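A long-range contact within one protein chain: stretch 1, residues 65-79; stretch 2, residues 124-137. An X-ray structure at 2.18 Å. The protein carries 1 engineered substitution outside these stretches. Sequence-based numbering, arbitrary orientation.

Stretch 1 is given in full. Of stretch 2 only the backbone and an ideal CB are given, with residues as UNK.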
# COMPACT_ATOMS: atom_id res chain seq x y z
N ASN A 65 3.36 5.12 2.79
CA ASN A 65 4.79 4.82 2.76
C ASN A 65 5.17 3.96 3.94
O ASN A 65 4.61 4.15 5.04
CB ASN A 65 5.60 6.12 2.80
CG ASN A 65 7.09 5.90 2.61
OD1 ASN A 65 7.83 5.62 3.56
ND2 ASN A 65 7.55 6.04 1.37
N THR A 66 6.09 3.02 3.74
CA THR A 66 6.64 2.25 4.85
C THR A 66 8.16 2.15 4.77
O THR A 66 8.74 1.87 3.71
CB THR A 66 6.01 0.83 4.95
OG1 THR A 66 6.57 0.14 6.08
CG2 THR A 66 6.27 0.01 3.68
N VAL A 67 8.81 2.41 5.90
CA VAL A 67 10.21 2.06 6.08
C VAL A 67 10.24 0.66 6.67
O VAL A 67 9.75 0.44 7.77
CB VAL A 67 10.92 3.03 7.06
CG1 VAL A 67 12.43 2.81 7.03
CG2 VAL A 67 10.58 4.47 6.73
N LEU A 68 10.78 -0.30 5.92
CA LEU A 68 10.88 -1.67 6.40
C LEU A 68 12.05 -1.75 7.37
O LEU A 68 13.07 -1.11 7.15
CB LEU A 68 11.09 -2.64 5.23
CG LEU A 68 9.91 -2.80 4.25
CD1 LEU A 68 9.66 -1.55 3.42
CD2 LEU A 68 10.10 -4.01 3.32
N ASP A 69 11.91 -2.51 8.45
CA ASP A 69 13.06 -2.71 9.34
C ASP A 69 14.02 -3.73 8.75
O ASP A 69 15.23 -3.61 8.91
CB ASP A 69 12.60 -3.18 10.72
CG ASP A 69 11.77 -4.46 10.66
OD1 ASP A 69 10.67 -4.43 10.07
OD2 ASP A 69 12.22 -5.48 11.20
N ARG A 70 13.48 -4.75 8.07
CA ARG A 70 14.30 -5.73 7.35
C ARG A 70 13.98 -5.64 5.87
O ARG A 70 12.89 -6.00 5.43
CB ARG A 70 14.01 -7.15 7.85
CG ARG A 70 14.56 -8.26 6.95
CD ARG A 70 14.17 -9.68 7.43
NE ARG A 70 12.75 -9.97 7.28
CZ ARG A 70 12.20 -10.43 6.15
NH1 ARG A 70 12.93 -10.64 5.07
NH2 ARG A 70 10.90 -10.67 6.10
N PRO A 71 14.95 -5.17 5.08
CA PRO A 71 14.74 -5.07 3.62
C PRO A 71 14.41 -6.42 3.00
O PRO A 71 14.88 -7.47 3.46
CB PRO A 71 16.08 -4.57 3.09
CG PRO A 71 16.87 -4.12 4.26
CD PRO A 71 16.20 -4.55 5.53
N VAL A 72 13.58 -6.40 1.96
CA VAL A 72 13.18 -7.65 1.33
C VAL A 72 13.37 -7.61 -0.18
O VAL A 72 13.39 -6.54 -0.80
CB VAL A 72 11.72 -8.02 1.64
CG1 VAL A 72 11.41 -7.86 3.13
CG2 VAL A 72 10.76 -7.20 0.79
N THR A 73 13.49 -8.79 -0.76
CA THR A 73 13.40 -8.91 -2.19
C THR A 73 11.91 -8.94 -2.53
O THR A 73 11.25 -9.95 -2.38
CB THR A 73 14.16 -10.16 -2.65
OG1 THR A 73 15.54 -9.97 -2.33
CG2 THR A 73 14.00 -10.37 -4.15
N LEU A 74 11.40 -7.79 -2.97
CA LEU A 74 9.95 -7.58 -3.10
C LEU A 74 9.36 -8.25 -4.32
O LEU A 74 9.70 -7.89 -5.45
CB LEU A 74 9.67 -6.08 -3.15
CG LEU A 74 8.21 -5.66 -3.26
CD1 LEU A 74 7.42 -6.24 -2.08
CD2 LEU A 74 8.10 -4.13 -3.30
N THR A 75 8.44 -9.20 -4.11
CA THR A 75 7.82 -9.92 -5.22
C THR A 75 6.45 -9.35 -5.61
O THR A 75 5.93 -9.62 -6.69
CB THR A 75 7.70 -11.44 -4.95
OG1 THR A 75 7.28 -12.11 -6.15
CG2 THR A 75 6.70 -11.74 -3.84
N GLY A 76 5.86 -8.54 -4.75
CA GLY A 76 4.59 -7.92 -5.07
C GLY A 76 3.98 -7.33 -3.82
O GLY A 76 4.60 -7.35 -2.76
N PHE A 77 2.76 -6.80 -3.95
CA PHE A 77 2.05 -6.33 -2.78
C PHE A 77 0.56 -6.60 -2.97
O PHE A 77 0.12 -7.02 -4.04
CB PHE A 77 2.32 -4.84 -2.55
CG PHE A 77 1.70 -3.96 -3.58
CD1 PHE A 77 2.31 -3.77 -4.81
CD2 PHE A 77 0.49 -3.34 -3.33
CE1 PHE A 77 1.73 -2.96 -5.77
CE2 PHE A 77 -0.11 -2.54 -4.28
CZ PHE A 77 0.52 -2.34 -5.51
N SER A 78 -0.21 -6.34 -1.93
CA SER A 78 -1.65 -6.52 -2.00
C SER A 78 -2.35 -5.47 -1.16
O SER A 78 -1.83 -5.04 -0.12
CB SER A 78 -2.04 -7.91 -1.49
OG SER A 78 -1.94 -7.96 -0.07
N VAL A 79 -3.53 -5.08 -1.62
CA VAL A 79 -4.36 -4.12 -0.92
C VAL A 79 -5.79 -4.66 -0.85
O VAL A 79 -6.18 -5.50 -1.66
CB VAL A 79 -4.30 -2.72 -1.61
CG1 VAL A 79 -2.88 -2.16 -1.55
CG2 VAL A 79 -4.77 -2.79 -3.06
N UNK A 124 -6.44 -7.91 -3.41
CA UNK A 124 -5.99 -8.14 -4.77
C UNK A 124 -4.48 -7.98 -4.76
O UNK A 124 -3.94 -7.18 -4.01
CB UNK A 124 -6.66 -7.19 -5.76
N UNK A 125 -3.82 -8.76 -5.61
CA UNK A 125 -2.38 -8.89 -5.58
C UNK A 125 -1.76 -8.25 -6.81
O UNK A 125 -2.24 -8.43 -7.93
CB UNK A 125 -1.98 -10.36 -5.48
N UNK A 126 -0.71 -7.47 -6.60
CA UNK A 126 -0.03 -6.85 -7.72
C UNK A 126 1.41 -7.32 -7.72
O UNK A 126 2.16 -7.05 -6.78
CB UNK A 126 -0.11 -5.32 -7.65
N UNK A 127 1.79 -8.04 -8.77
CA UNK A 127 3.13 -8.61 -8.88
C UNK A 127 4.18 -7.54 -9.18
O UNK A 127 3.94 -6.60 -9.93
CB UNK A 127 3.16 -9.68 -9.97
N UNK A 128 5.35 -7.70 -8.57
CA UNK A 128 6.51 -6.89 -8.90
C UNK A 128 7.52 -7.79 -9.61
O UNK A 128 8.05 -8.74 -9.02
CB UNK A 128 7.12 -6.25 -7.65
N UNK A 129 7.79 -7.49 -10.87
CA UNK A 129 8.54 -8.41 -11.71
C UNK A 129 9.67 -7.74 -12.49
O UNK A 129 9.45 -6.74 -13.18
CB UNK A 129 7.59 -9.10 -12.69
N UNK A 130 10.89 -8.30 -12.38
CA UNK A 130 11.24 -9.39 -11.46
C UNK A 130 11.20 -8.82 -10.06
O UNK A 130 11.10 -7.60 -9.93
CB UNK A 130 12.61 -9.99 -11.78
N UNK A 131 11.28 -9.67 -9.03
CA UNK A 131 11.29 -9.13 -7.67
C UNK A 131 12.42 -8.11 -7.49
O UNK A 131 13.49 -8.27 -8.10
CB UNK A 131 11.44 -10.26 -6.65
N UNK A 132 12.19 -7.09 -6.67
CA UNK A 132 13.22 -6.08 -6.42
C UNK A 132 13.96 -6.34 -5.12
O UNK A 132 13.39 -6.22 -4.04
CB UNK A 132 12.60 -4.68 -6.39
N UNK A 133 15.25 -6.69 -5.23
CA UNK A 133 16.08 -7.02 -4.06
C UNK A 133 16.37 -5.82 -3.17
O UNK A 133 16.46 -4.69 -3.66
CB UNK A 133 17.40 -7.63 -4.52
N UNK A 134 16.50 -6.07 -1.86
CA UNK A 134 16.91 -5.05 -0.87
C UNK A 134 16.01 -3.82 -0.75
O UNK A 134 16.51 -2.71 -0.52
CB UNK A 134 18.32 -4.57 -1.21
N UNK A 135 14.70 -3.98 -0.90
CA UNK A 135 13.81 -2.84 -0.72
C UNK A 135 13.80 -2.44 0.76
O UNK A 135 13.44 -3.25 1.62
CB UNK A 135 12.40 -3.17 -1.21
N UNK A 136 14.22 -1.21 1.05
CA UNK A 136 14.22 -0.72 2.44
C UNK A 136 13.03 0.19 2.71
O UNK A 136 12.52 0.25 3.83
CB UNK A 136 15.52 0.03 2.74
N UNK A 137 12.57 0.89 1.67
CA UNK A 137 11.42 1.78 1.77
C UNK A 137 10.46 1.58 0.57
O UNK A 137 10.91 1.42 -0.57
CB UNK A 137 11.89 3.23 1.84

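Stretch 2 runs antiparallel to stretch 1, so at most positions the backbone sets the register and the side chain answers to one face of the sheet.

Position 124 pairs with Val79, and its CB lies on the face of Val79 and Phe77, 4.5 Å from Val79 O; many side chains would suit. It is Gln124, whose end leads away, while Gln124 N donates to Val79 O at 3.0 Å.

At 125 the CB changes face and lies 4.7 Å from Ser78 CB, with room for something large. Tyr125 lays its ring obliquely against the serine, CD1 3.6 Å from Ser78 CB.

Position 126 is tighter: its ideal CB is already 3.5 Å from Phe77 CE1, so a small residue fits easily. Ala126 places its methyl over a face of the Phe77 ring, a CH-pi contact with CB 4.0 Å from the centroid. Its backbone is bonded both ways with Phe77, Ala126 N to Phe77 O at 2.7 Å.

Position 127, opposite Gly76, has no side chain to meet there and could hold almost anything; it is Ala127.

At 128 the CB points toward stretch 1, 3.8 Å from Leu74 O and beside the leucine side chain, which favours an aliphatic residue. Ile128 brings CG1 to 4.2 Å from Leu74 CG and 3.5 Å from Gly76 CA, and its N donates to Thr75 O at 2.7 Å.

Positions 129 and 130 turn away at a corner and ask little of stretch 1. They are Glu129 and Pro130, the latter after a cis peptide bond; a water links Glu129 OE1 and Ile128 O to Thr75 OG1.

At 131 the CB points inward, near Thr73 CG2, and the phi of -56° permits proline. Pro131 sets CB 3.6 Å from that methyl.

Position 132 pairs with Leu74 on its face, where an apolar residue would suit; Ile132 fills it, its N donating to Leu74 O at 2.9 Å.

Positions 133 and 134 form the next corner. The first has phi -68°, compatible with proline, and is Pro133; the second has positive phi, favouring glycine, asparagine or aspartate, and is Asn134.

At 135 the CB faces Leu74 CB and Leu68 CD2, calling for an aliphatic side chain. Val135 puts CG2 3.9 Å from Leu74 CB.

At 136 the CB points away, but Leu68 O offers an acceptor to a long donor. Lys136 curls back, passing Pro71, and NZ donates to Leu68 O at 2.9 Å.

Position 137 pairs with Val67, and a long polar chain could reach Asn65. Glu137 extends so that OE2 lies 3.9 Å from Val67 CG2.

Stretch 2, residues 124-137: QYAAIEPPIPNVKE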
# COMPACT_ATOMS: atom_id res chain seq x y z
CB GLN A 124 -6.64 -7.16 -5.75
CG GLN A 124 -8.14 -7.34 -5.87
CD GLN A 124 -8.78 -6.30 -6.75
OE1 GLN A 124 -8.30 -6.02 -7.85
NE2 GLN A 124 -9.86 -5.71 -6.27
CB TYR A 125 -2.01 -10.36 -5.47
CG TYR A 125 -2.62 -11.04 -4.26
CD1 TYR A 125 -1.92 -11.12 -3.06
CD2 TYR A 125 -3.90 -11.58 -4.32
CE1 TYR A 125 -2.48 -11.73 -1.96
CE2 TYR A 125 -4.46 -12.19 -3.22
CZ TYR A 125 -3.75 -12.26 -2.05
OH TYR A 125 -4.30 -12.86 -0.94
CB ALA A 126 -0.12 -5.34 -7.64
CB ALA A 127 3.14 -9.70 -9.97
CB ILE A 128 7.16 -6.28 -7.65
CG1 ILE A 128 6.17 -5.41 -6.89
CG2 ILE A 128 8.40 -5.46 -8.02
CD1 ILE A 128 5.90 -4.10 -7.55
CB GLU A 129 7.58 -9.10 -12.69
CG GLU A 129 8.26 -10.16 -13.55
CD GLU A 129 8.64 -11.41 -12.76
OE1 GLU A 129 7.86 -11.81 -11.87
OE2 GLU A 129 9.71 -11.98 -13.05
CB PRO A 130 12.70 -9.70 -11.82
CG PRO A 130 12.93 -9.09 -13.14
CD PRO A 130 12.04 -7.90 -13.21
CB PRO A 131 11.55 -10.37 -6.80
CG PRO A 131 11.19 -11.55 -7.66
CD PRO A 131 11.52 -11.13 -9.06
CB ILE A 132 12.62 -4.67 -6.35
CG1 ILE A 132 11.81 -4.36 -7.62
CG2 ILE A 132 13.75 -3.64 -6.13
CD1 ILE A 132 11.04 -3.04 -7.54
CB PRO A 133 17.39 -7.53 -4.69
CG PRO A 133 17.04 -7.88 -6.12
CD PRO A 133 15.97 -6.89 -6.50
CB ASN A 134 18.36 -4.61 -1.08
CG ASN A 134 19.32 -5.78 -1.36
OD1 ASN A 134 19.32 -6.78 -0.65
ND2 ASN A 134 20.14 -5.63 -2.39
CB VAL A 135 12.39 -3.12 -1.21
CG1 VAL A 135 11.45 -2.04 -0.75
CG2 VAL A 135 12.37 -3.23 -2.76
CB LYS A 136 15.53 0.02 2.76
CG LYS A 136 15.70 0.48 4.23
CD LYS A 136 15.52 -0.69 5.18
CE LYS A 136 16.13 -0.43 6.55
NZ LYS A 136 15.40 0.53 7.41
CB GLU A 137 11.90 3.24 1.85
CG GLU A 137 10.90 4.22 2.40
CD GLU A 137 11.55 5.53 2.84
OE1 GLU A 137 12.78 5.68 2.63
OE2 GLU A 137 10.82 6.41 3.38
O HOH W 1 7.11 -11.40 -8.94
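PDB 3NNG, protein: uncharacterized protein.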